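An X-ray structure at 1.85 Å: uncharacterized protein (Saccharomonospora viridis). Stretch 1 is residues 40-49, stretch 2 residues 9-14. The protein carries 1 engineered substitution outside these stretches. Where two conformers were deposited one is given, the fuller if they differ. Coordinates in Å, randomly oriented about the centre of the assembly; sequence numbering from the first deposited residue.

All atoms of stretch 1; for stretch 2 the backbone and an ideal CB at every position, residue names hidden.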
ATOM      1  N   VAL A  40       6.155   1.518   9.937  1.00 21.65           N
ATOM      2  CA  VAL A  40       6.972   0.310   9.764  1.00 18.69           C
ATOM      3  C   VAL A  40       8.455   0.711   9.732  1.00 19.50           C
ATOM      4  O   VAL A  40       8.765   1.869   9.456  1.00 23.17           O
ATOM      5  CB  VAL A  40       6.618  -0.419   8.438  1.00 19.02           C
ATOM      6  CG1 VAL A  40       5.172  -1.071   8.526  1.00 22.86           C
ATOM      7  CG2 VAL A  40       6.716   0.559   7.285  1.00 16.79           C
ATOM      8  N   THR A  41       9.357  -0.244   9.960  1.00 19.49           N
ATOM      9  CA  THR A  41      10.798   0.057  10.020  1.00 20.52           C
ATOM     10  C   THR A  41      11.540  -0.953   9.163  1.00 20.87           C
ATOM     11  O   THR A  41      11.450  -2.145   9.433  1.00 23.02           O
ATOM     12  CB  THR A  41      11.342  -0.040  11.473  1.00 33.64           C
ATOM     13  OG1 THR A  41      10.636   0.876  12.310  1.00 33.36           O
ATOM     14  CG2 THR A  41      12.821   0.270  11.526  1.00 33.67           C
ATOM     15  N   PRO A  42      12.269  -0.484   8.128  1.00 21.27           N
ATOM     16  CA  PRO A  42      13.048  -1.396   7.282  1.00 21.29           C
ATOM     17  C   PRO A  42      14.143  -2.074   8.091  1.00 20.17           C
ATOM     18  O   PRO A  42      14.788  -1.403   8.943  1.00 21.71           O
ATOM     19  CB  PRO A  42      13.665  -0.471   6.221  1.00 25.07           C
ATOM     20  CG  PRO A  42      12.874   0.766   6.256  1.00 23.75           C
ATOM     21  CD  PRO A  42      12.350   0.915   7.657  1.00 22.09           C
ATOM     22  N   GLN A  43      14.316  -3.386   7.880  0.52 16.25           N
ATOM     23  CA  GLN A  43      15.317  -4.193   8.613  0.52 18.18           C
ATOM     24  C   GLN A  43      16.178  -4.981   7.639  0.52 17.47           C
ATOM     25  O   GLN A  43      15.663  -5.613   6.718  0.52 14.74           O
ATOM     26  CB  GLN A  43      14.648  -5.204   9.555  0.52 21.67           C
ATOM     27  CG  GLN A  43      14.031  -4.637  10.821  0.52 31.15           C
ATOM     28  CD  GLN A  43      13.505  -5.739  11.729  0.52 48.95           C
ATOM     29  OE1 GLN A  43      13.814  -6.920  11.544  0.52 51.41           O
ATOM     30  NE2 GLN A  43      12.710  -5.363  12.704  0.52 59.21           N
ATOM     31  N   THR A  44      17.484  -5.003   7.880  1.00 16.57           N
ATOM     32  CA  THR A  44      18.358  -5.699   6.964  1.00 18.65           C
ATOM     33  C   THR A  44      18.081  -7.198   6.953  1.00 18.24           C
ATOM     34  O   THR A  44      18.178  -7.830   5.913  1.00 17.03           O
ATOM     35  CB  THR A  44      19.812  -5.426   7.326  1.00 23.80           C
ATOM     36  OG1 THR A  44      20.024  -4.016   7.244  1.00 23.45           O
ATOM     37  CG2 THR A  44      20.728  -6.137   6.347  1.00 24.70           C
ATOM     38  N   GLU A  45      17.733  -7.769   8.108  1.00 15.62           N
ATOM     39  CA  GLU A  45      17.479  -9.213   8.195  1.00 15.83           C
ATOM     40  C   GLU A  45      16.299  -9.649   7.343  1.00 16.26           C
ATOM     41  O   GLU A  45      16.197 -10.806   6.979  1.00 16.17           O
ATOM     42  CB  GLU A  45      17.165  -9.605   9.659  1.00 23.16           C
ATOM     43  CG  GLU A  45      18.354  -9.396  10.600  1.00 33.67           C
ATOM     44  CD  GLU A  45      18.413  -7.988  11.279  1.00 39.74           C
ATOM     45  OE1 GLU A  45      17.826  -6.984  10.758  1.00 25.53           O
ATOM     46  OE2 GLU A  45      19.109  -7.895  12.335  1.00 37.57           O
ATOM     47  N   ARG A  46      15.393  -8.720   7.025  1.00 13.89           N
ATOM     48  CA  ARG A  46      14.218  -9.054   6.203  1.00 11.79           C
ATOM     49  C   ARG A  46      14.446  -8.747   4.716  1.00 15.98           C
ATOM     50  O   ARG A  46      13.511  -8.826   3.863  1.00 15.14           O
ATOM     51  CB  ARG A  46      13.038  -8.201   6.677  1.00 12.76           C
ATOM     52  CG  ARG A  46      12.579  -8.673   8.089  1.00 18.06           C
ATOM     53  CD  ARG A  46      11.573  -7.727   8.724  1.00 16.50           C
ATOM     54  NE  ARG A  46      10.912  -8.311   9.905  1.00 20.74           N
ATOM     55  CZ  ARG A  46      10.063  -7.627  10.676  1.00 30.05           C
ATOM     56  NH1 ARG A  46       9.778  -6.364  10.382  1.00 19.76           N
ATOM     57  NH2 ARG A  46       9.491  -8.200  11.733  1.00 30.41           N
ATOM     58  N   GLY A  47      15.676  -8.371   4.405  1.00 15.23           N
ATOM     59  CA  GLY A  47      16.047  -8.011   3.025  1.00 16.11           C
ATOM     60  C   GLY A  47      15.535  -6.628   2.610  1.00 14.75           C
ATOM     61  O   GLY A  47      15.597  -6.240   1.413  1.00 14.47           O
ATOM     62  N   ASP A  48      15.099  -5.825   3.583  1.00 14.57           N
ATOM     63  CA  ASP A  48      14.425  -4.567   3.246  1.00 13.30           C
ATOM     64  C   ASP A  48      15.361  -3.498   2.676  1.00 13.60           C
ATOM     65  O   ASP A  48      14.880  -2.557   2.011  1.00 18.19           O
ATOM     66  CB  ASP A  48      13.705  -3.931   4.441  1.00 13.14           C
ATOM     67  CG  ASP A  48      12.670  -4.842   5.094  1.00 15.76           C
ATOM     68  OD1 ASP A  48      12.143  -5.767   4.435  1.00 17.22           O
ATOM     69  OD2 ASP A  48      12.380  -4.582   6.303  1.00 15.74           O
ATOM     70  N   LEU A  49      16.670  -3.592   2.929  1.00 15.62           N
ATOM     71  CA  LEU A  49      17.563  -2.512   2.428  1.00 20.77           C
ATOM     72  C   LEU A  49      18.333  -2.899   1.147  1.00 25.36           C
ATOM     73  O   LEU A  49      19.251  -2.202   0.730  1.00 26.30           O
ATOM     74  CB  LEU A  49      18.549  -2.049   3.510  1.00 24.53           C
ATOM     75  CG  LEU A  49      17.964  -1.260   4.709  1.00 25.03           C
ATOM     76  CD1 LEU A  49      17.097  -0.098   4.298  1.00 22.41           C
ATOM     77  CD2 LEU A  49      17.188  -2.123   5.612  1.00 24.62           C
ATOM     78  N   UNK A   9       8.468   3.153  -3.563  1.00 13.30           N
ATOM     79  CA  UNK A   9       8.214   1.900  -2.873  1.00 14.30           C
ATOM     80  C   UNK A   9       9.300   1.630  -1.843  1.00 15.51           C
ATOM     81  O   UNK A   9      10.472   2.016  -2.060  1.00 12.50           O
ATOM     82  CB  UNK A   9       8.126   0.744  -3.872  1.00 14.30           C
ATOM     83  N   UNK A  10       8.930   0.939  -0.758  1.00 12.15           N
ATOM     84  CA  UNK A  10       9.912   0.471   0.214  1.00 12.00           C
ATOM     85  C   UNK A  10       9.380  -0.762   0.936  1.00 16.05           C
ATOM     86  O   UNK A  10       8.267  -0.722   1.480  1.00 15.26           O
ATOM     87  CB  UNK A  10      10.253   1.575   1.217  1.00 12.00           C
ATOM     88  N   UNK A  11      10.156  -1.838   0.929  1.00 13.77           N
ATOM     89  CA  UNK A  11       9.722  -3.077   1.618  1.00 14.27           C
ATOM     90  C   UNK A  11       9.941  -2.886   3.117  1.00 16.57           C
ATOM     91  O   UNK A  11      11.007  -2.376   3.561  1.00 14.02           O
ATOM     92  CB  UNK A  11      10.485  -4.302   1.110  1.00 14.27           C
ATOM     93  N   UNK A  12       8.948  -3.281   3.920  1.00 15.38           N
ATOM     94  CA  UNK A  12       9.102  -3.236   5.373  1.00 14.34           C
ATOM     95  C   UNK A  12       7.964  -3.990   6.019  1.00 18.74           C
ATOM     96  O   UNK A  12       6.835  -3.972   5.530  1.00 16.35           O
ATOM     97  CB  UNK A  12       9.149  -1.794   5.882  1.00 14.34           C
ATOM     98  N   UNK A  13       8.299  -4.702   7.085  1.00 15.92           N
ATOM     99  CA  UNK A  13       7.305  -5.426   7.856  1.00 19.31           C
ATOM    100  C   UNK A  13       6.482  -6.352   6.997  1.00 18.03           C
ATOM    101  O   UNK A  13       5.258  -6.472   7.180  1.00 17.53           O
ATOM    102  CB  UNK A  13       6.385  -4.446   8.587  1.00 19.31           C
ATOM    103  N   UNK A  14       7.146  -7.036   6.074  1.00 14.88           N
ATOM    104  CA  UNK A  14       6.510  -8.085   5.320  1.00 17.47           C
ATOM    105  C   UNK A  14       5.728  -7.674   4.071  1.00 20.01           C
ATOM    106  O   UNK A  14       5.139  -8.551   3.452  1.00 17.60           O
ATOM    107  CB  UNK A  14       5.564  -8.834   6.261  1.00 17.47           C
TER

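Position 9 lies far from stretch 1. Its ideal CB has nothing of that stretch within 5.5 Å, so the visible atoms set no preference. The residue is Trp-9, and it makes no contact here.

Position 10 is on the strand, with phi/psi of -154/126. CA-to-CB points sideways, and no atom of stretch 1 is within 5.5 Å of the ideal CB. Further out, the carbonyl O of Asp-48 and the ring of Pro-42 could be met by a longer side chain. A donor at its end would suit, though a short residue would also fit. The residue is Gln-10. With chi1 t and chi2 p, its end comes nearer than its CB. Gln-10 NE2 donates to Asp-48 O at 2.9 Å, and also to the backbone O of position 11 at 2.8 Å.

Position 11 points toward stretch 1. Its ideal CB is 4.0 Å from Asp-48 OD1 and 5.5 Å from Gly-47 O. Carboxylate and carbonyl oxygens dominate this side, so a side chain carrying a donor would suit: an amide, lysine or arginine, perhaps a hydroxyl. An acid would meet like charge. The residue is Gln-11, extended with chi1 and chi2 both t. Gln-11 NE2 donates to Asp-48 OD1 at 2.9 Å, with a nearly straight angle of 164°. Arg-46 O lies 3.0 Å from Gln-11 NE2, at too poor an angle for a hydrogen bond.

Position 12 also points toward stretch 1. Its ideal CB already lies 3.7 Å from Val-40 CG2 and 4.1 Å from Pro-42 N. Little space is left along this direction, so a small side chain fits best: alanine, perhaps serine, or glycine with a looser contact. The residue is Ala-12. Ala-12 CB packs on Val-40 CG2 at 3.6 Å.

Position 13 has phi/psi of 54/42, a left-handed turn that glycine, asparagine and aspartate tolerate well. CB points sideways, 3.6 Å from Val-40 CG1 and 4.3 Å from Arg-46 NH1. The nearby charge favours an acid. The residue is Asp-13. Asp-13 OD1 forms a long salt bridge to Arg-46 NH1 at 3.6 Å; it lies well out of the guanidinium plane, so only charge is at work. Water 1 accepts from Asp-13 N and Arg-46 NH1 and donates to Thr-41 O and Asp-48 OD2, tying the turn to stretch 1.

Position 14 has phi/psi of 85/2, where a CB would jam against the preceding carbonyl O. This calls for glycine, and the residue is Gly-14. Water 2 links its N to Asp-48 OD1.

Stretch 2 9-14: WQQADG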
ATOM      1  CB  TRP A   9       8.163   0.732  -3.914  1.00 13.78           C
ATOM      2  CG  TRP A   9       6.991   0.867  -4.838  1.00 16.72           C
ATOM      3  CD1 TRP A   9       6.918   1.617  -6.003  1.00 17.62           C
ATOM      4  CD2 TRP A   9       5.695   0.255  -4.669  1.00 16.89           C
ATOM      5  NE1 TRP A   9       5.638   1.494  -6.547  1.00 15.74           N
ATOM      6  CE2 TRP A   9       4.892   0.650  -5.769  1.00 16.85           C
ATOM      7  CE3 TRP A   9       5.141  -0.606  -3.692  1.00 15.70           C
ATOM      8  CZ2 TRP A   9       3.534   0.235  -5.915  1.00 18.82           C
ATOM      9  CZ3 TRP A   9       3.773  -1.040  -3.852  1.00 17.06           C
ATOM     10  CH2 TRP A   9       3.012  -0.611  -4.949  1.00 19.48           C
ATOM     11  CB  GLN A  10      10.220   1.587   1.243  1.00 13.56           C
ATOM     12  CG  GLN A  10      11.096   1.129   2.435  1.00 18.54           C
ATOM     13  CD  GLN A  10      12.471   0.654   1.983  1.00 19.90           C
ATOM     14  OE1 GLN A  10      13.166   1.382   1.272  1.00 16.76           O
ATOM     15  NE2 GLN A  10      12.859  -0.578   2.365  1.00 16.34           N
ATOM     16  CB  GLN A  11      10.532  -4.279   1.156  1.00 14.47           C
ATOM     17  CG  GLN A  11      10.055  -5.606   1.840  1.00 13.89           C
ATOM     18  CD  GLN A  11      10.731  -6.799   1.258  1.00 14.23           C
ATOM     19  OE1 GLN A  11      10.347  -7.278   0.177  1.00 14.33           O
ATOM     20  NE2 GLN A  11      11.785  -7.276   1.927  1.00 15.08           N
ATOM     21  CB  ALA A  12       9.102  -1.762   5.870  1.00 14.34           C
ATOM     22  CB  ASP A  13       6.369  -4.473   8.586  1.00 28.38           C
ATOM     23  CG  ASP A  13       5.668  -5.173   9.762  1.00 42.72           C
ATOM     24  OD1 ASP A  13       6.183  -6.228  10.231  1.00 39.22           O
ATOM     25  OD2 ASP A  13       4.609  -4.689  10.206  1.00 48.70           O
TER
HETATM   26  O   HOH W   1      10.797  -4.537   8.336  1.00 17.25           O
HETATM   27  O   HOH W   2       9.893  -7.195   5.175  1.00 15.63           O
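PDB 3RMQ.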